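Local coordinates for protein probable dipeptidase (Pseudomonas aeruginosa, PDB 3B40) that probably hydrolyses dipeptides as a metal-dependent enzyme of the M19 membrane dipeptidase family, which has a TIM-barrel fold, at residues Asp43-Gly46 with Leu52-Ala55; Pro32-Phe35 with Gly39-Val42; Ser358-Gly363 with Lys370-Ile375. The protein carries 11 engineered substitutions. All blocks are in the same frame, centred on the assembly; numbering follows the deposited sequence.

Contact 1. Residues Asp43-Gly46 with Leu52-Ala55; sequences DKDG and LVKA
K54 and D45 form a salt bridge, with K54 NZ 3.0 Å from D45 OD1. The ammonium group meets this oxygen nearly in line with its C-O bond. The same nitrogen donates to the backbone oxygen of G46, and K54 NZ to G46 O measures 2.8 Å. Here the donor stands above the carbonyl plane, 40° out of it. A third partner is D51, just before the helix, whose carboxylate also pairs with K54 NZ. Three oxygens thus grip one ammonium group. The lysine chain runs extended as far as CE and bends at its last torsion (chi4 70°), which turns NZ to the loop.

V53 supplies the apolar half. Its CG2 lies 3.6 Å from D43 O and 3.7 Å from K44 C, so this methyl rests on the loop backbone. CG1 packs on D45 CB at 3.9 Å. D43 CB touches L52 CD1 more loosely, at 4.2 Å.

In the second shell, R57 one turn further along makes another salt bridge to D45 OD1. D51 also accepts a hydrogen bond from G46 N.

The contact lies near the surface. It holds the end of the long loop after strand 25-29 against the first turn of helix 52-58. L52 and A55 of that turn touch F131 of strand 131-138.

Contact 2. Residues Pro32-Phe35 with Gly39-Val42; sequences PLDF and GNEV. Engineered in segment 32-35: L33 (natural residue Pro). Engineered in segment 39-42: V42 (natural residue Phe).
N40, F35 and V42 bury the most surface here, and the F35 ring meets both of the others: N40 OD1 at its edge and V42 CG1 over one face. N40 reaches across to the P32-F35 turn with its amide. N40 ND2 donates to D34 OD1 at 2.9 Å. The donor comes from above the carboxylate plane, 52° out of it, while the acceptor lies close to the plane of the N40 amide. The two side chains cross at about a right angle.

The same amide nitrogen packs on the turn backbone, with N40 ND2 3.5 Å from F35 CA. N40 OD1 is 4.0 Å from F35 CD1. P32 CB adds a looser touch to the amide nitrogen.

F35 has CG anti to its own backbone nitrogen (chi1 -168°). This swings the ring back to the second segment, although its CB starts out away from it. V42 CG1 then stands 3.9 Å from the ring centroid and 16° off the ring normal. This is a CH-pi contact. The methyl is shifted a little toward the rim, nearest F35 CE2 at 3.7 Å. V42 is an engineered residue, as is L33 on the turn.

P32 to F35 form a type I beta turn, closed by F35 N to P32 O at 3.0 Å. D34 O also accepts from T37 OG1 in the connecting residues. I101 and M105 of helix 87-108 pack on F35.

The chemistry is divided. One hydrogen bond from an amide to a carboxylate and one CH-pi contact join the two parts of the loop. The CH-pi contact belongs to the engineered valine and not necessarily to the natural protein.

Contact 3. Residues Ser358-Gly363 with Lys370-Ile375; sequences SDFNDG and KDVSEI
F360 and D371 mark the closest backbone approach, with their CA atoms 7.1 Å apart. Neither segment is regular. D359 to D362 form a type II beta turn, closed by D362 N to D359 O at 3.1 Å. S358 OG accepts from F360 N, which makes an ST turn. In the other segment E374 N binds D371 O.

The F360 side chain bridges the gap. Its CG is anti to the carbonyl carbon (chi1 -80°), and the ring points at the second segment. D371 CA lies over one face, 3.4 Å from F360 CZ. K370 C and V372 N, on either side of D371 in the chain, lie oblique to the ring, with F360 CE2 3.6 Å from V372 N. V372 CG1 touches F360 CD2 at 3.7 Å. S358 CB lies over the centre of the opposite face, so the ring is held between its own segment and D371. W369 meets F360 edge-to-face.

D371 CB points away from the other segment, and its carboxylate braces its own segment. D371 OD1 accepts from S373 N at 2.9 Å, an Asx turn, and from S373 OG at 2.7 Å on its syn lone pair. E374 OE1 takes K370 N.

Around them, Q49 binds N361 N and K370 O, and F360 pairs through its backbone with T30. The arrangement fits the loop after strand 354-357 of a TIM barrel: it leaves the strand, folds back through an aromatic contact and leads to helix 375-385.

Contact 2 and residues 43-46 of contact 1 lie in one loop, and residues 52-55 start helix 52-58. Contact 2 ends at V42 and contact 1 begins at the next residue, D43. V42 O lies 2.7 Å from L52 N, a probable hydrogen bond. Their centres are 11 Å apart. Contact 3 comes from the loop after strand 354-357, with its centre 13 Å from contact 1 and 15 Å from contact 2. It packs on the helix side of contact 1, where K54 CB is 3.5 Å from V372 CG2. It meets contact 2 more lightly, P32 CG to N361 ND2 at 3.8 Å. The metal ligands seen, H14, E17, E20, D89, H93 and D389, lie elsewhere in the chain.

Contact 1. Residues Asp43-Gly46 with Leu52-Ala55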
ATOM      1  N   ASP A  43      10.010   9.634  17.702  1.00 27.06           N
ATOM      2  CA  ASP A  43       9.294  10.520  18.637  1.00 28.06           C
ATOM      3  C   ASP A  43       9.581  12.003  18.371  1.00 28.01           C
ATOM      4  O   ASP A  43       9.395  12.834  19.248  1.00 28.26           O
ATOM      5  CB  ASP A  43       9.643  10.152  20.076  1.00 27.40           C
ATOM      6  CG  ASP A  43      11.112  10.442  20.417  1.00 27.64           C
ATOM      7  OD1 ASP A  43      11.989  10.252  19.545  1.00 26.09           O
ATOM      8  OD2 ASP A  43      11.376  10.867  21.565  1.00 26.85           O
ATOM      9  N   LYS A  44      10.028  12.332  17.155  1.00 28.00           N
ATOM     10  CA  LYS A  44      10.298  13.710  16.798  1.00 28.44           C
ATOM     11  C   LYS A  44       9.562  14.098  15.526  1.00 28.35           C
ATOM     12  O   LYS A  44       9.191  13.225  14.755  1.00 27.69           O
ATOM     13  CB  LYS A  44      11.810  13.944  16.650  1.00 29.02           C
ATOM     14  CG  LYS A  44      12.546  13.955  17.997  1.00 30.40           C
ATOM     15  CD  LYS A  44      13.979  14.433  17.816  1.00 34.17           C
ATOM     16  CE  LYS A  44      14.693  14.629  19.156  1.00 34.62           C
ATOM     17  NZ  LYS A  44      16.150  14.961  18.943  1.00 35.77           N
ATOM     18  N   ASP A  45       9.366  15.402  15.320  1.00 27.82           N
ATOM     19  CA  ASP A  45       8.744  15.950  14.113  1.00 27.57           C
ATOM     20  C   ASP A  45       9.792  15.902  12.998  1.00 27.47           C
ATOM     21  O   ASP A  45      10.417  16.922  12.659  1.00 27.07           O
ATOM     22  CB  ASP A  45       8.273  17.397  14.379  1.00 28.14           C
ATOM     23  CG  ASP A  45       7.308  17.931  13.312  1.00 29.67           C
ATOM     24  OD1 ASP A  45       6.916  17.169  12.406  1.00 27.34           O
ATOM     25  OD2 ASP A  45       6.955  19.141  13.370  1.00 31.32           O
ATOM     26  N   GLY A  46       9.969  14.707  12.423  1.00 26.68           N
ATOM     27  CA  GLY A  46      11.059  14.440  11.495  1.00 25.29           C
ATOM     28  C   GLY A  46      10.831  14.675  10.011  1.00 24.56           C
ATOM     29  O   GLY A  46       9.861  15.336   9.600  1.00 24.51           O
ATOM     30  N   LEU A  52       5.661  10.027  15.811  1.00 19.09           N
ATOM     31  CA  LEU A  52       4.668  10.108  16.882  1.00 19.35           C
ATOM     32  C   LEU A  52       4.087  11.518  17.063  1.00 19.05           C
ATOM     33  O   LEU A  52       2.944  11.677  17.458  1.00 19.36           O
ATOM     34  CB  LEU A  52       5.199   9.519  18.193  1.00 20.01           C
ATOM     35  CG  LEU A  52       5.589   8.027  18.211  1.00 20.25           C
ATOM     36  CD1 LEU A  52       6.263   7.682  19.545  1.00 21.96           C
ATOM     37  CD2 LEU A  52       4.421   7.096  17.957  1.00 20.31           C
ATOM     38  N   VAL A  53       4.888  12.530  16.755  1.00 19.23           N
ATOM     39  CA  VAL A  53       4.455  13.930  16.781  1.00 18.59           C
ATOM     40  C   VAL A  53       3.386  14.242  15.726  1.00 18.24           C
ATOM     41  O   VAL A  53       2.314  14.795  16.048  1.00 16.81           O
ATOM     42  CB  VAL A  53       5.665  14.897  16.618  1.00 18.81           C
ATOM     43  CG1 VAL A  53       5.189  16.374  16.594  1.00 19.74           C
ATOM     44  CG2 VAL A  53       6.681  14.683  17.760  1.00 19.33           C
ATOM     45  N   LYS A  54       3.659  13.876  14.466  1.00 17.86           N
ATOM     46  CA  LYS A  54       2.693  14.135  13.385  1.00 17.81           C
ATOM     47  C   LYS A  54       1.393  13.375  13.673  1.00 17.69           C
ATOM     48  O   LYS A  54       0.319  13.924  13.510  1.00 18.01           O
ATOM     49  CB  LYS A  54       3.258  13.766  12.008  1.00 17.30           C
ATOM     50  CG  LYS A  54       4.424  14.642  11.527  1.00 19.02           C
ATOM     51  CD  LYS A  54       4.953  14.147  10.183  1.00 18.89           C
ATOM     52  CE  LYS A  54       6.045  15.022   9.634  1.00 19.29           C
ATOM     53  NZ  LYS A  54       7.264  14.840  10.475  1.00 19.07           N
ATOM     54  N   ALA A  55       1.502  12.135  14.162  1.00 18.14           N
ATOM     55  CA  ALA A  55       0.327  11.286  14.391  1.00 19.04           C
ATOM     56  C   ALA A  55      -0.543  11.780  15.520  1.00 20.06           C
ATOM     57  O   ALA A  55      -1.767  11.706  15.420  1.00 20.14           O
ATOM     58  CB  ALA A  55       0.728   9.812  14.623  1.00 19.22           C
TER

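Contact 2. Residues Pro32-Phe35 with Gly39-Val42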
ATOM      1  N   PRO A  32      10.886   3.281   6.736  1.00 19.03           N
ATOM      2  CA  PRO A  32      12.222   3.596   6.200  1.00 19.12           C
ATOM      3  C   PRO A  32      13.256   2.775   6.954  1.00 18.86           C
ATOM      4  O   PRO A  32      13.151   2.618   8.183  1.00 18.67           O
ATOM      5  CB  PRO A  32      12.392   5.098   6.530  1.00 19.35           C
ATOM      6  CG  PRO A  32      10.972   5.605   6.740  1.00 19.50           C
ATOM      7  CD  PRO A  32      10.302   4.443   7.428  1.00 19.45           C
ATOM      8  N   LEU A  33      14.239   2.238   6.247  1.00 18.84           N
ATOM      9  CA  LEU A  33      15.223   1.379   6.910  1.00 18.64           C
ATOM     10  C   LEU A  33      16.032   2.078   8.034  1.00 18.59           C
ATOM     11  O   LEU A  33      16.608   1.424   8.891  1.00 17.73           O
ATOM     12  CB  LEU A  33      16.163   0.757   5.869  1.00 18.47           C
ATOM     13  CG  LEU A  33      15.440  -0.299   5.033  1.00 18.54           C
ATOM     14  CD1 LEU A  33      16.142  -0.537   3.679  1.00 18.20           C
ATOM     15  CD2 LEU A  33      15.322  -1.583   5.854  1.00 17.31           C
ATOM     16  N   ASP A  34      16.076   3.399   8.015  1.00 18.89           N
ATOM     17  CA  ASP A  34      16.803   4.151   9.046  1.00 20.68           C
ATOM     18  C   ASP A  34      15.861   4.805  10.064  1.00 20.18           C
ATOM     19  O   ASP A  34      16.246   5.715  10.787  1.00 20.11           O
ATOM     20  CB  ASP A  34      17.725   5.197   8.385  1.00 20.46           C
ATOM     21  CG  ASP A  34      16.945   6.305   7.678  1.00 23.06           C
ATOM     22  OD1 ASP A  34      15.699   6.186   7.576  1.00 22.35           O
ATOM     23  OD2 ASP A  34      17.579   7.293   7.219  1.00 25.91           O
ATOM     24  N   PHE A  35      14.613   4.352  10.101  1.00 20.84           N
ATOM     25  CA  PHE A  35      13.613   4.945  10.969  1.00 20.74           C
ATOM     26  C   PHE A  35      14.026   4.638  12.408  1.00 22.08           C
ATOM     27  O   PHE A  35      14.388   3.507  12.718  1.00 21.20           O
ATOM     28  CB  PHE A  35      12.248   4.316  10.663  1.00 21.13           C
ATOM     29  CG  PHE A  35      11.083   5.026  11.288  1.00 18.66           C
ATOM     30  CD1 PHE A  35      10.957   6.412  11.204  1.00 19.21           C
ATOM     31  CD2 PHE A  35      10.073   4.290  11.893  1.00 16.98           C
ATOM     32  CE1 PHE A  35       9.858   7.055  11.763  1.00 20.54           C
ATOM     33  CE2 PHE A  35       8.971   4.917  12.441  1.00 21.23           C
ATOM     34  CZ  PHE A  35       8.863   6.312  12.377  1.00 18.97           C
ATOM     35  N   GLY A  39      18.547  11.742  13.146  1.00 26.87           N
ATOM     36  CA  GLY A  39      18.070  12.423  11.944  1.00 27.20           C
ATOM     37  C   GLY A  39      16.672  11.965  11.559  1.00 27.01           C
ATOM     38  O   GLY A  39      15.964  12.653  10.819  1.00 27.93           O
ATOM     39  N   ASN A  40      16.269  10.808  12.082  1.00 27.07           N
ATOM     40  CA  ASN A  40      14.982  10.196  11.732  1.00 26.20           C
ATOM     41  C   ASN A  40      14.340   9.444  12.911  1.00 26.77           C
ATOM     42  O   ASN A  40      13.941   8.283  12.784  1.00 26.32           O
ATOM     43  CB  ASN A  40      15.169   9.273  10.517  1.00 25.82           C
ATOM     44  CG  ASN A  40      13.840   8.953   9.801  1.00 23.37           C
ATOM     45  OD1 ASN A  40      12.837   9.668   9.969  1.00 19.73           O
ATOM     46  ND2 ASN A  40      13.838   7.884   8.996  1.00 16.58           N
ATOM     47  N   GLU A  41      14.235  10.120  14.056  1.00 26.71           N
ATOM     48  CA  GLU A  41      13.682   9.512  15.280  1.00 27.39           C
ATOM     49  C   GLU A  41      12.166   9.391  15.217  1.00 27.09           C
ATOM     50  O   GLU A  41      11.485  10.219  14.594  1.00 26.77           O
ATOM     51  CB  GLU A  41      14.070  10.318  16.538  1.00 27.49           C
ATOM     52  CG  GLU A  41      15.584  10.511  16.767  1.00 30.63           C
ATOM     53  CD  GLU A  41      16.149  11.724  16.026  1.00 34.57           C
ATOM     54  OE1 GLU A  41      15.412  12.345  15.212  1.00 36.51           O
ATOM     55  OE2 GLU A  41      17.337  12.062  16.252  1.00 36.76           O
ATOM     56  N   VAL A  42      11.635   8.370  15.882  1.00 26.84           N
ATOM     57  CA  VAL A  42      10.199   8.095  15.822  1.00 26.70           C
ATOM     58  C   VAL A  42       9.381   9.072  16.678  1.00 27.42           C
ATOM     59  O   VAL A  42       8.209   9.324  16.392  1.00 27.94           O
ATOM     60  CB  VAL A  42       9.866   6.629  16.197  1.00 26.84           C
ATOM     61  CG1 VAL A  42      10.875   5.672  15.582  1.00 26.30           C
ATOM     62  CG2 VAL A  42       9.807   6.430  17.655  1.00 24.72           C
TER

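Contact 3. Residues Ser358-Gly363 with Lys370-Ile375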
ATOM      1  N   SER A 358      -2.523   5.835   2.510  1.00 12.30           N
ATOM      2  CA  SER A 358      -1.668   6.908   1.965  1.00 13.05           C
ATOM      3  C   SER A 358      -0.570   6.518   0.984  1.00 13.43           C
ATOM      4  O   SER A 358      -0.289   7.252   0.004  1.00 13.40           O
ATOM      5  CB  SER A 358      -0.982   7.626   3.120  1.00 13.06           C
ATOM      6  OG  SER A 358      -0.248   6.732   3.933  1.00 13.38           O
ATOM      7  N   ASP A 359       0.027   5.365   1.240  1.00 13.20           N
ATOM      8  CA  ASP A 359       1.307   4.960   0.623  1.00 14.70           C
ATOM      9  C   ASP A 359       2.405   5.928   1.080  1.00 13.98           C
ATOM     10  O   ASP A 359       3.396   6.122   0.385  1.00 12.85           O
ATOM     11  CB  ASP A 359       1.234   4.901  -0.897  1.00 15.16           C
ATOM     12  CG  ASP A 359       1.880   3.614  -1.483  1.00 18.03           C
ATOM     13  OD1 ASP A 359       2.643   2.894  -0.778  1.00 21.23           O
ATOM     14  OD2 ASP A 359       1.625   3.338  -2.682  1.00 21.64           O
ATOM     15  N   PHE A 360       2.234   6.480   2.281  1.00 12.84           N
ATOM     16  CA  PHE A 360       3.243   7.371   2.835  1.00 13.51           C
ATOM     17  C   PHE A 360       4.595   6.650   2.864  1.00 13.13           C
ATOM     18  O   PHE A 360       4.657   5.441   3.064  1.00 13.09           O
ATOM     19  CB  PHE A 360       2.848   7.905   4.234  1.00 12.35           C
ATOM     20  CG  PHE A 360       1.843   9.078   4.220  1.00 12.18           C
ATOM     21  CD1 PHE A 360       1.832  10.022   3.187  1.00  9.66           C
ATOM     22  CD2 PHE A 360       0.911   9.208   5.249  1.00  8.12           C
ATOM     23  CE1 PHE A 360       0.916  11.066   3.176  1.00  9.79           C
ATOM     24  CE2 PHE A 360      -0.003  10.251   5.257  1.00 10.17           C
ATOM     25  CZ  PHE A 360      -0.018  11.177   4.207  1.00 11.14           C
ATOM     26  N   ASN A 361       5.673   7.416   2.699  1.00 13.92           N
ATOM     27  CA  ASN A 361       7.066   6.905   2.663  1.00 14.31           C
ATOM     28  C   ASN A 361       7.385   5.964   1.488  1.00 14.59           C
ATOM     29  O   ASN A 361       8.473   5.418   1.432  1.00 14.05           O
ATOM     30  CB  ASN A 361       7.531   6.273   4.004  1.00 14.16           C
ATOM     31  CG  ASN A 361       7.603   7.275   5.158  1.00 15.72           C
ATOM     32  OD1 ASN A 361       7.872   8.487   4.978  1.00 16.43           O
ATOM     33  ND2 ASN A 361       7.359   6.775   6.356  1.00 11.75           N
ATOM     34  N   ASP A 362       6.452   5.777   0.552  1.00 15.22           N
ATOM     35  CA  ASP A 362       6.807   5.144  -0.712  1.00 16.56           C
ATOM     36  C   ASP A 362       6.185   5.936  -1.863  1.00 16.50           C
ATOM     37  O   ASP A 362       5.772   5.358  -2.846  1.00 17.10           O
ATOM     38  CB  ASP A 362       6.444   3.639  -0.738  1.00 17.12           C
ATOM     39  CG  ASP A 362       7.176   2.852  -1.864  1.00 20.09           C
ATOM     40  OD1 ASP A 362       8.267   3.254  -2.314  1.00 20.06           O
ATOM     41  OD2 ASP A 362       6.644   1.806  -2.311  1.00 25.32           O
ATOM     42  N   GLY A 363       6.095   7.272  -1.715  1.00 16.04           N
ATOM     43  CA  GLY A 363       5.625   8.148  -2.802  1.00 14.86           C
ATOM     44  C   GLY A 363       4.203   8.695  -2.704  1.00 15.52           C
ATOM     45  O   GLY A 363       3.803   9.523  -3.524  1.00 15.50           O
ATOM     46  N   LYS A 370      -0.212  15.588   3.139  1.00 16.17           N
ATOM     47  CA  LYS A 370       1.174  15.373   2.817  1.00 16.54           C
ATOM     48  C   LYS A 370       1.882  14.541   3.864  1.00 15.48           C
ATOM     49  O   LYS A 370       3.002  14.079   3.645  1.00 14.45           O
ATOM     50  CB  LYS A 370       1.879  16.711   2.600  1.00 16.88           C
ATOM     51  CG  LYS A 370       2.179  17.508   3.873  1.00 19.80           C
ATOM     52  CD  LYS A 370       2.853  18.821   3.507  1.00 21.46           C
ATOM     53  CE  LYS A 370       2.624  19.861   4.579  1.00 25.51           C
ATOM     54  NZ  LYS A 370       3.585  19.695   5.720  1.00 30.32           N
ATOM     55  N   ASP A 371       1.236  14.389   5.014  1.00 14.19           N
ATOM     56  CA  ASP A 371       1.729  13.494   6.054  1.00 14.54           C
ATOM     57  C   ASP A 371       0.594  13.150   7.043  1.00 13.84           C
ATOM     58  O   ASP A 371      -0.544  13.621   6.891  1.00 13.86           O
ATOM     59  CB  ASP A 371       3.011  14.078   6.720  1.00 14.86           C
ATOM     60  CG  ASP A 371       2.746  15.368   7.494  1.00 16.20           C
ATOM     61  OD1 ASP A 371       1.699  15.469   8.188  1.00 16.03           O
ATOM     62  OD2 ASP A 371       3.590  16.285   7.396  1.00 14.53           O
ATOM     63  N   VAL A 372       0.890  12.318   8.036  1.00 13.84           N
ATOM     64  CA  VAL A 372      -0.167  11.752   8.898  1.00 13.90           C
ATOM     65  C   VAL A 372      -0.840  12.806   9.762  1.00 15.30           C
ATOM     66  O   VAL A 372      -1.908  12.550  10.317  1.00 14.02           O
ATOM     67  CB  VAL A 372       0.306  10.574   9.811  1.00 13.51           C
ATOM     68  CG1 VAL A 372       0.693   9.368   8.951  1.00 13.32           C
ATOM     69  CG2 VAL A 372       1.462  11.017  10.722  1.00 11.37           C
ATOM     70  N   SER A 373      -0.205  13.979   9.873  1.00 15.99           N
ATOM     71  CA  SER A 373      -0.736  15.043  10.724  1.00 17.63           C
ATOM     72  C   SER A 373      -1.923  15.713  10.026  1.00 17.72           C
ATOM     73  O   SER A 373      -2.689  16.453  10.668  1.00 17.93           O
ATOM     74  CB  SER A 373       0.353  16.077  11.069  1.00 16.92           C
ATOM     75  OG  SER A 373       0.526  17.007  10.023  1.00 19.18           O
ATOM     76  N   GLU A 374      -2.074  15.432   8.726  1.00 17.87           N
ATOM     77  CA  GLU A 374      -3.094  16.102   7.863  1.00 17.79           C
ATOM     78  C   GLU A 374      -4.342  15.236   7.520  1.00 16.88           C
ATOM     79  O   GLU A 374      -5.199  15.607   6.683  1.00 15.73           O
ATOM     80  CB  GLU A 374      -2.417  16.657   6.602  1.00 17.68           C
ATOM     81  CG  GLU A 374      -1.556  17.897   6.869  1.00 18.79           C
ATOM     82  CD  GLU A 374      -1.033  18.607   5.621  1.00 20.60           C
ATOM     83  OE1 GLU A 374      -1.116  18.082   4.489  1.00 22.42           O
ATOM     84  OE2 GLU A 374      -0.517  19.737   5.776  1.00 25.34           O
ATOM     85  N   ILE A 375      -4.495  14.110   8.208  1.00 16.01           N
ATOM     86  CA  ILE A 375      -5.660  13.222   7.944  1.00 15.89           C
ATOM     87  C   ILE A 375      -7.026  13.903   8.033  1.00 16.96           C
ATOM     88  O   ILE A 375      -7.959  13.537   7.313  1.00 16.45           O
ATOM     89  CB  ILE A 375      -5.648  11.945   8.838  1.00 16.61           C
ATOM     90  CG1 ILE A 375      -5.831  12.294  10.332  1.00 15.87           C
ATOM     91  CG2 ILE A 375      -4.341  11.159   8.602  1.00 14.55           C
ATOM     92  CD1 ILE A 375      -6.392  11.103  11.184  1.00 14.64           C
TER